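PDB 3BBJ: putative thioesterase II from Thermobifida fusca, which probably hydrolyses acyl-CoA-type thioesters, using a chain built from two HotDog thioesterase domains. Local coordinates for residues Thr34-Gly38 and Gly39-Thr43; Asp190-Ala193 and Phe194-Leu197; Pro204-Ser207 and Leu208-Trp212. All coordinates share one frame; numbering follows the deposited sequence.

Contact 1 of 3, residues Thr34-Gly38 and Gly39-Thr43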
loop_
_atom_site.group_PDB
_atom_site.type_symbol
_atom_site.label_atom_id
_atom_site.label_comp_id
_atom_site.label_asym_id
_atom_site.label_seq_id
_atom_site.Cartn_x
_atom_site.Cartn_y
_atom_site.Cartn_z
ATOM N N THR A 34 -3.789 -4.113 -25.607
ATOM C CA THR A 34 -4.898 -5.077 -25.602
ATOM C C THR A 34 -5.631 -5.137 -24.246
ATOM O O THR A 34 -6.730 -5.713 -24.139
ATOM C CB THR A 34 -4.411 -6.492 -25.966
ATOM O OG1 THR A 34 -3.410 -6.924 -25.028
ATOM C CG2 THR A 34 -3.868 -6.530 -27.415
ATOM N N ALA A 35 -5.017 -4.559 -23.212
ATOM C CA ALA A 35 -5.613 -4.545 -21.873
ATOM C C ALA A 35 -6.085 -3.151 -21.500
ATOM O O ALA A 35 -5.534 -2.156 -21.944
ATOM C CB ALA A 35 -4.624 -5.063 -20.835
HETATM N N MSE A 36 -7.111 -3.096 -20.666
HETATM C CA MSE A 36 -7.564 -1.835 -20.082
HETATM C C MSE A 36 -6.594 -1.300 -19.036
HETATM O O MSE A 36 -5.999 -2.046 -18.263
HETATM C CB MSE A 36 -8.894 -2.060 -19.409
HETATM C CG MSE A 36 -9.990 -2.389 -20.372
HETATM SE SE MSE A 36 -10.576 -0.765 -21.181
HETATM C CE MSE A 36 -11.437 -1.536 -22.580
ATOM N N ASN A 37 -6.446 0.013 -19.004
ATOM C CA ASN A 37 -5.674 0.672 -17.947
ATOM C C ASN A 37 -6.244 0.281 -16.553
ATOM O O ASN A 37 -7.477 0.235 -16.355
ATOM C CB ASN A 37 -5.708 2.188 -18.165
ATOM C CG ASN A 37 -5.250 2.971 -16.944
ATOM O OD1 ASN A 37 -6.073 3.411 -16.135
ATOM N ND2 ASN A 37 -3.940 3.142 -16.803
ATOM N N GLY A 38 -5.341 -0.013 -15.608
ATOM C CA GLY A 38 -5.707 -0.456 -14.272
ATOM C C GLY A 38 -6.504 0.573 -13.481
ATOM O O GLY A 38 -7.484 0.228 -12.821
ATOM N N GLY A 39 -6.093 1.834 -13.554
ATOM C CA GLY A 39 -6.778 2.915 -12.855
ATOM C C GLY A 39 -8.232 3.085 -13.258
ATOM O O GLY A 39 -9.078 3.467 -12.440
ATOM N N TYR A 40 -8.522 2.813 -14.523
ATOM C CA TYR A 40 -9.895 2.883 -15.013
ATOM C C TYR A 40 -10.764 1.806 -14.356
ATOM O O TYR A 40 -11.897 2.071 -13.979
ATOM C CB TYR A 40 -9.915 2.784 -16.554
ATOM C CG TYR A 40 -11.307 2.625 -17.147
ATOM C CD1 TYR A 40 -12.230 3.662 -17.110
ATOM C CD2 TYR A 40 -11.693 1.420 -17.735
ATOM C CE1 TYR A 40 -13.488 3.500 -17.645
ATOM C CE2 TYR A 40 -12.949 1.252 -18.271
ATOM C CZ TYR A 40 -13.848 2.287 -18.229
ATOM O OH TYR A 40 -15.100 2.102 -18.790
ATOM N N LEU A 41 -10.214 0.607 -14.206
ATOM C CA LEU A 41 -10.917 -0.502 -13.566
ATOM C C LEU A 41 -11.090 -0.235 -12.065
ATOM O O LEU A 41 -12.062 -0.690 -11.444
ATOM C CB LEU A 41 -10.163 -1.812 -13.767
ATOM C CG LEU A 41 -9.738 -2.221 -15.185
ATOM C CD1 LEU A 41 -9.085 -3.568 -15.105
ATOM C CD2 LEU A 41 -10.906 -2.267 -16.186
HETATM N N MSE A 42 -10.139 0.504 -11.481
HETATM C CA MSE A 42 -10.253 0.920 -10.081
HETATM C C MSE A 42 -11.419 1.888 -9.857
HETATM O O MSE A 42 -12.166 1.757 -8.889
HETATM C CB MSE A 42 -8.937 1.522 -9.596
HETATM C CG MSE A 42 -7.901 0.425 -9.218
HETATM SE SE MSE A 42 -6.063 1.021 -9.046
HETATM C CE MSE A 42 -6.381 2.727 -8.183
ATOM N N THR A 43 -11.567 2.829 -10.780
ATOM C CA THR A 43 -12.581 3.865 -10.745
ATOM C C THR A 43 -13.977 3.253 -10.707
ATOM O O THR A 43 -14.854 3.685 -9.946
ATOM C CB THR A 43 -12.429 4.781 -11.997
ATOM O OG1 THR A 43 -11.229 5.569 -11.876
ATOM C CG2 THR A 43 -13.608 5.694 -12.146
#
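N37 holds its CG anti to the backbone N, chi1 165°, and this swings OD1 forward to Y40 N; M36, bent at chi2 (-79°), brings its selenium obliquely up to the Y40 ring. The stretch is the N-cap and first turn of helix 38-51, the long helix of the N-terminal HotDog domain. The evidence for capping is the bond from Y40 N to N37 OD1, 3.0 Å long with an N-H...O angle of 140°; it is bent, and the donor is tilted out of the carboxamide plane. A second, weak bond runs from the same Y40 N to N37 O at 3.3 Å. N37 ND2 donates a hydrogen to D200 O, which together with the cap fixes the rotation of the amide.

Around the cap the packing is apolar. M36 CB meets L41 CD2 at 3.8 Å, and M36 SE lies 5.2 Å from the Y40 ring centroid, an oblique Met-aromatic contact. That ring also stacks on Y30, while Y40 OH is tied to A11 O and D27 N, so the phenol is held at both its ring and its hydroxyl. Regular helical bonding is under way where M42 N donates to G38 O at 3.0 Å. At the next residue G39 O takes two hydrogen bonds: T43 N and T43 OG1, each 3.1 Å away, reach it from opposite faces of its plane.

Contact 2 of 3, residues Asp190-Ala193 and Phe194-Leu197; sequences DPLA and FLPL
D190 meets F194 through the backbone, F194 N donating weakly to D190 O at 3.4 Å; this is the opening turn of helix 191-198, a short helix of the C-terminal HotDog domain, and D190 occupies its N-cap position. P191 follows as the first helical residue. Its carbonyl serves two donors: F194 N at 3.0 Å from P191 O, and L195 N, whose bond is weak. The bonding thus mixes three-residue and four-residue steps, evidence of an irregular turn. P191 O also has carbon neighbours, L195 CG lying 3.4 Å from it.

L192 is the apolar partner of L195. Each has CG anti to its own carbonyl carbon (chi1 -68° and -69°), which lays the two chains side by side, pointing the same way, with L192 CD2 and L195 CD1 4.2 Å apart. Both reach L224 of strand 217-224, and L195 also packs on W222 and L233. The carbonyl of L192 would normally take the N-H four residues on, but P196 has none; P196 CD sits there instead, 3.4 Å from L192 O. L192 O accepts a hydrogen bond from Q46 NE2 of helix 38-51.

A193, packed against R47 of that helix, completes the segment. Its carbonyl also faces the proline ring. The helix kinks here, since P196 has no N-H to give and L197 N makes no four-residue bond to A193 O, only a weak one to F194 O; the closest approach of the ring is P196 CD to A193 O at 3.3 Å.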
loop_
_atom_site.group_PDB
_atom_site.type_symbol
_atom_site.label_atom_id
_atom_site.label_comp_id
_atom_site.label_asym_id
_atom_site.label_seq_id
_atom_site.Cartn_x
_atom_site.Cartn_y
_atom_site.Cartn_z
ATOM N N ASP A 190 -16.082 15.487 -10.687
ATOM C CA ASP A 190 -15.890 14.947 -9.351
ATOM C C ASP A 190 -14.458 14.400 -9.195
ATOM O O ASP A 190 -14.182 13.237 -9.520
ATOM C CB ASP A 190 -16.917 13.860 -9.032
ATOM C CG ASP A 190 -16.774 13.322 -7.605
ATOM O OD1 ASP A 190 -16.315 14.084 -6.712
ATOM O OD2 ASP A 190 -17.116 12.135 -7.375
ATOM N N PRO A 191 -13.542 15.239 -8.683
ATOM C CA PRO A 191 -12.151 14.853 -8.465
ATOM C C PRO A 191 -11.971 13.515 -7.751
ATOM O O PRO A 191 -11.074 12.747 -8.089
ATOM C CB PRO A 191 -11.617 15.967 -7.548
ATOM C CG PRO A 191 -12.449 17.120 -7.805
ATOM C CD PRO A 191 -13.792 16.631 -8.271
ATOM N N LEU A 192 -12.823 13.246 -6.776
ATOM C CA LEU A 192 -12.683 12.052 -5.951
ATOM C C LEU A 192 -12.881 10.804 -6.762
ATOM O O LEU A 192 -12.238 9.780 -6.508
ATOM C CB LEU A 192 -13.672 12.083 -4.798
ATOM C CG LEU A 192 -13.374 13.177 -3.780
ATOM C CD1 LEU A 192 -14.636 13.495 -2.958
ATOM C CD2 LEU A 192 -12.199 12.738 -2.897
ATOM N N ALA A 193 -13.779 10.896 -7.739
ATOM C CA ALA A 193 -14.070 9.786 -8.641
ATOM C C ALA A 193 -12.870 9.500 -9.536
ATOM O O ALA A 193 -12.646 8.371 -9.937
ATOM C CB ALA A 193 -15.311 10.117 -9.498
ATOM N N PHE A 194 -12.093 10.544 -9.820
ATOM C CA PHE A 194 -10.962 10.497 -10.767
ATOM C C PHE A 194 -9.632 10.098 -10.123
ATOM O O PHE A 194 -8.724 9.650 -10.814
ATOM C CB PHE A 194 -10.844 11.876 -11.435
ATOM C CG PHE A 194 -9.551 12.116 -12.190
ATOM C CD1 PHE A 194 -9.253 11.404 -13.339
ATOM C CD2 PHE A 194 -8.676 13.126 -11.786
ATOM C CE1 PHE A 194 -8.072 11.649 -14.047
ATOM C CE2 PHE A 194 -7.489 13.386 -12.488
ATOM C CZ PHE A 194 -7.190 12.647 -13.623
ATOM N N LEU A 195 -9.517 10.251 -8.804
ATOM C CA LEU A 195 -8.269 9.906 -8.105
ATOM C C LEU A 195 -7.777 8.478 -8.406
ATOM O O LEU A 195 -6.601 8.291 -8.719
ATOM C CB LEU A 195 -8.386 10.169 -6.592
ATOM C CG LEU A 195 -8.460 11.651 -6.179
ATOM C CD1 LEU A 195 -8.551 11.824 -4.690
ATOM C CD2 LEU A 195 -7.251 12.419 -6.706
ATOM N N PRO A 196 -8.669 7.473 -8.343
ATOM C CA PRO A 196 -8.211 6.099 -8.638
ATOM C C PRO A 196 -7.623 5.909 -10.041
ATOM O O PRO A 196 -6.718 5.064 -10.233
ATOM C CB PRO A 196 -9.461 5.233 -8.426
ATOM C CG PRO A 196 -10.635 6.191 -8.352
ATOM C CD PRO A 196 -10.097 7.542 -7.968
ATOM N N LEU A 197 -8.105 6.681 -11.019
ATOM C CA LEU A 197 -7.492 6.673 -12.353
ATOM C C LEU A 197 -6.198 7.481 -12.352
ATOM O O LEU A 197 -5.179 7.047 -12.903
ATOM C CB LEU A 197 -8.444 7.232 -13.431
ATOM C CG LEU A 197 -7.867 7.411 -14.855
ATOM C CD1 LEU A 197 -7.260 6.134 -15.377
ATOM C CD2 LEU A 197 -8.916 7.891 -15.825
#

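Contact 3 of 3, residues Pro204-Ser207 and Leu208-Trp212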
loop_
_atom_site.group_PDB
_atom_site.type_symbol
_atom_site.label_atom_id
_atom_site.label_comp_id
_atom_site.label_asym_id
_atom_site.label_seq_id
_atom_site.Cartn_x
_atom_site.Cartn_y
_atom_site.Cartn_z
ATOM N N PRO A 204 4.764 4.641 -16.629
ATOM C CA PRO A 204 5.386 3.766 -15.647
ATOM C C PRO A 204 6.805 4.237 -15.320
ATOM O O PRO A 204 7.605 4.459 -16.229
ATOM C CB PRO A 204 5.362 2.403 -16.335
ATOM C CG PRO A 204 4.146 2.468 -17.197
ATOM C CD PRO A 204 4.149 3.878 -17.728
ATOM N N ILE A 205 7.085 4.408 -14.029
ATOM C CA ILE A 205 8.370 4.944 -13.560
ATOM C C ILE A 205 9.581 4.059 -13.958
ATOM O O ILE A 205 10.715 4.537 -14.117
ATOM C CB ILE A 205 8.322 5.186 -12.018
ATOM C CG1 ILE A 205 9.456 6.116 -11.577
ATOM C CG2 ILE A 205 8.318 3.858 -11.260
ATOM C CD1 ILE A 205 9.369 7.496 -12.173
ATOM N N VAL A 206 9.317 2.780 -14.165
ATOM C CA VAL A 206 10.357 1.843 -14.519
ATOM C C VAL A 206 10.991 2.146 -15.875
ATOM O O VAL A 206 12.130 1.760 -16.123
ATOM C CB VAL A 206 9.831 0.373 -14.505
ATOM C CG1 VAL A 206 8.753 0.130 -15.611
ATOM C CG2 VAL A 206 10.980 -0.587 -14.648
ATOM N N SER A 207 10.253 2.832 -16.741
ATOM C CA SER A 207 10.738 3.168 -18.059
ATOM C C SER A 207 11.996 4.019 -17.966
ATOM O O SER A 207 12.806 3.989 -18.874
ATOM C CB SER A 207 9.649 3.883 -18.852
ATOM O OG SER A 207 9.314 5.114 -18.250
ATOM N N LEU A 208 12.158 4.759 -16.866
ATOM C CA LEU A 208 13.336 5.605 -16.646
ATOM C C LEU A 208 14.592 4.856 -16.204
ATOM O O LEU A 208 15.650 5.462 -16.123
ATOM C CB LEU A 208 13.039 6.636 -15.562
ATOM C CG LEU A 208 11.976 7.671 -15.887
ATOM C CD1 LEU A 208 11.802 8.570 -14.688
ATOM C CD2 LEU A 208 12.358 8.456 -17.139
ATOM N N LEU A 209 14.473 3.555 -15.943
ATOM C CA LEU A 209 15.534 2.768 -15.284
ATOM C C LEU A 209 15.996 1.500 -16.020
ATOM O O LEU A 209 17.195 1.235 -16.096
ATOM C CB LEU A 209 15.040 2.357 -13.894
ATOM C CG LEU A 209 14.500 3.501 -13.022
ATOM C CD1 LEU A 209 13.644 2.988 -11.882
ATOM C CD2 LEU A 209 15.649 4.375 -12.507
ATOM N N VAL A 210 15.056 0.674 -16.473
ATOM C CA VAL A 210 15.386 -0.499 -17.301
ATOM C C VAL A 210 14.610 -0.338 -18.613
ATOM O O VAL A 210 13.800 0.592 -18.745
ATOM C CB VAL A 210 15.111 -1.862 -16.592
ATOM C CG1 VAL A 210 15.833 -1.903 -15.236
ATOM C CG2 VAL A 210 13.610 -2.123 -16.395
ATOM N N ASP A 211 14.846 -1.218 -19.578
ATOM C CA ASP A 211 14.262 -1.019 -20.911
ATOM C C ASP A 211 12.909 -1.726 -21.111
ATOM O O ASP A 211 12.704 -2.472 -22.064
ATOM C CB ASP A 211 15.289 -1.339 -22.022
ATOM C CG ASP A 211 15.689 -2.801 -22.077
ATOM O OD1 ASP A 211 15.320 -3.571 -21.158
ATOM O OD2 ASP A 211 16.371 -3.173 -23.063
ATOM N N TRP A 212 11.999 -1.477 -20.174
ATOM C CA TRP A 212 10.611 -1.923 -20.249
ATOM C C TRP A 212 9.778 -0.675 -20.063
ATOM O O TRP A 212 9.997 0.080 -19.106
ATOM C CB TRP A 212 10.265 -2.889 -19.132
ATOM C CG TRP A 212 10.691 -4.280 -19.374
ATOM C CD1 TRP A 212 11.838 -4.871 -18.946
ATOM C CD2 TRP A 212 9.944 -5.287 -20.063
ATOM N NE1 TRP A 212 11.862 -6.182 -19.344
ATOM C CE2 TRP A 212 10.711 -6.464 -20.032
ATOM C CE3 TRP A 212 8.694 -5.306 -20.698
ATOM C CZ2 TRP A 212 10.280 -7.654 -20.616
ATOM C CZ3 TRP A 212 8.266 -6.489 -21.292
ATOM C CH2 TRP A 212 9.061 -7.643 -21.245
#
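A short 3-10 turn in the loop between helix 191-198 and strand 217-224 joins I205 and V206 to L208, L209 and V210. Two three-residue steps across the contact establish it: L208 N donates to I205 O at 3.1 Å, and L209 N to V206 O at 3.0 Å. V206 O then takes a further hydrogen from V210 N, 3.1 Å away and nearly on the line of the C=O bond, with an N-H...O angle of 163°. The second donor widens the exit of the turn to a four-residue step.

At the entrance P204 O is likewise held twice, by S207 N and by S207 OG. The hydroxyl oxygen lies between the backbone N and the carbonyl carbon (chi1 64°), which turns it back toward P204 O, 2.7 Å away.

Two apolar pairs follow the bonded ones. I205 CD1 and L208 CD1 meet at 3.7 Å, the chains crossing at a slant, and both residues also pack on L174 of strand 173-180. V206 CG2 meets V210 CG2 at 3.5 Å. L209 and V210 touch Y119 and R118 of the second subunit, so this end of the loop lies at the dimer contact.

Past D211 the chain folds back, and W212 O receives a CA-H...O contact from S207 CA at 3.3 Å. A weak W212 N to V210 O bond closes the reversal, which makes the whole a 3-10 turn running into an inverse gamma turn centred on D211.

In the fold
Contacts 1 and 2 are buried and adjoin, their centres about 13 Å apart: T43 packs on P196 and L197, M42 on P196, and N37 on L197, so the helices of the two HotDog domains are in direct touch. Contact 3 lies farther from the centre of the chain, is partly buried and touches the second subunit; its nearest atoms are about 8 Å from contact 1 and about 11 Å from contact 2. The chemistry follows the place. Contact 1 begins its helix with a side-chain cap, contact 2 has a proline-disturbed helix whose bonds are mostly weak, and contact 3 is built on 3-10 steps and a serine hydroxyl bonded to P204 O.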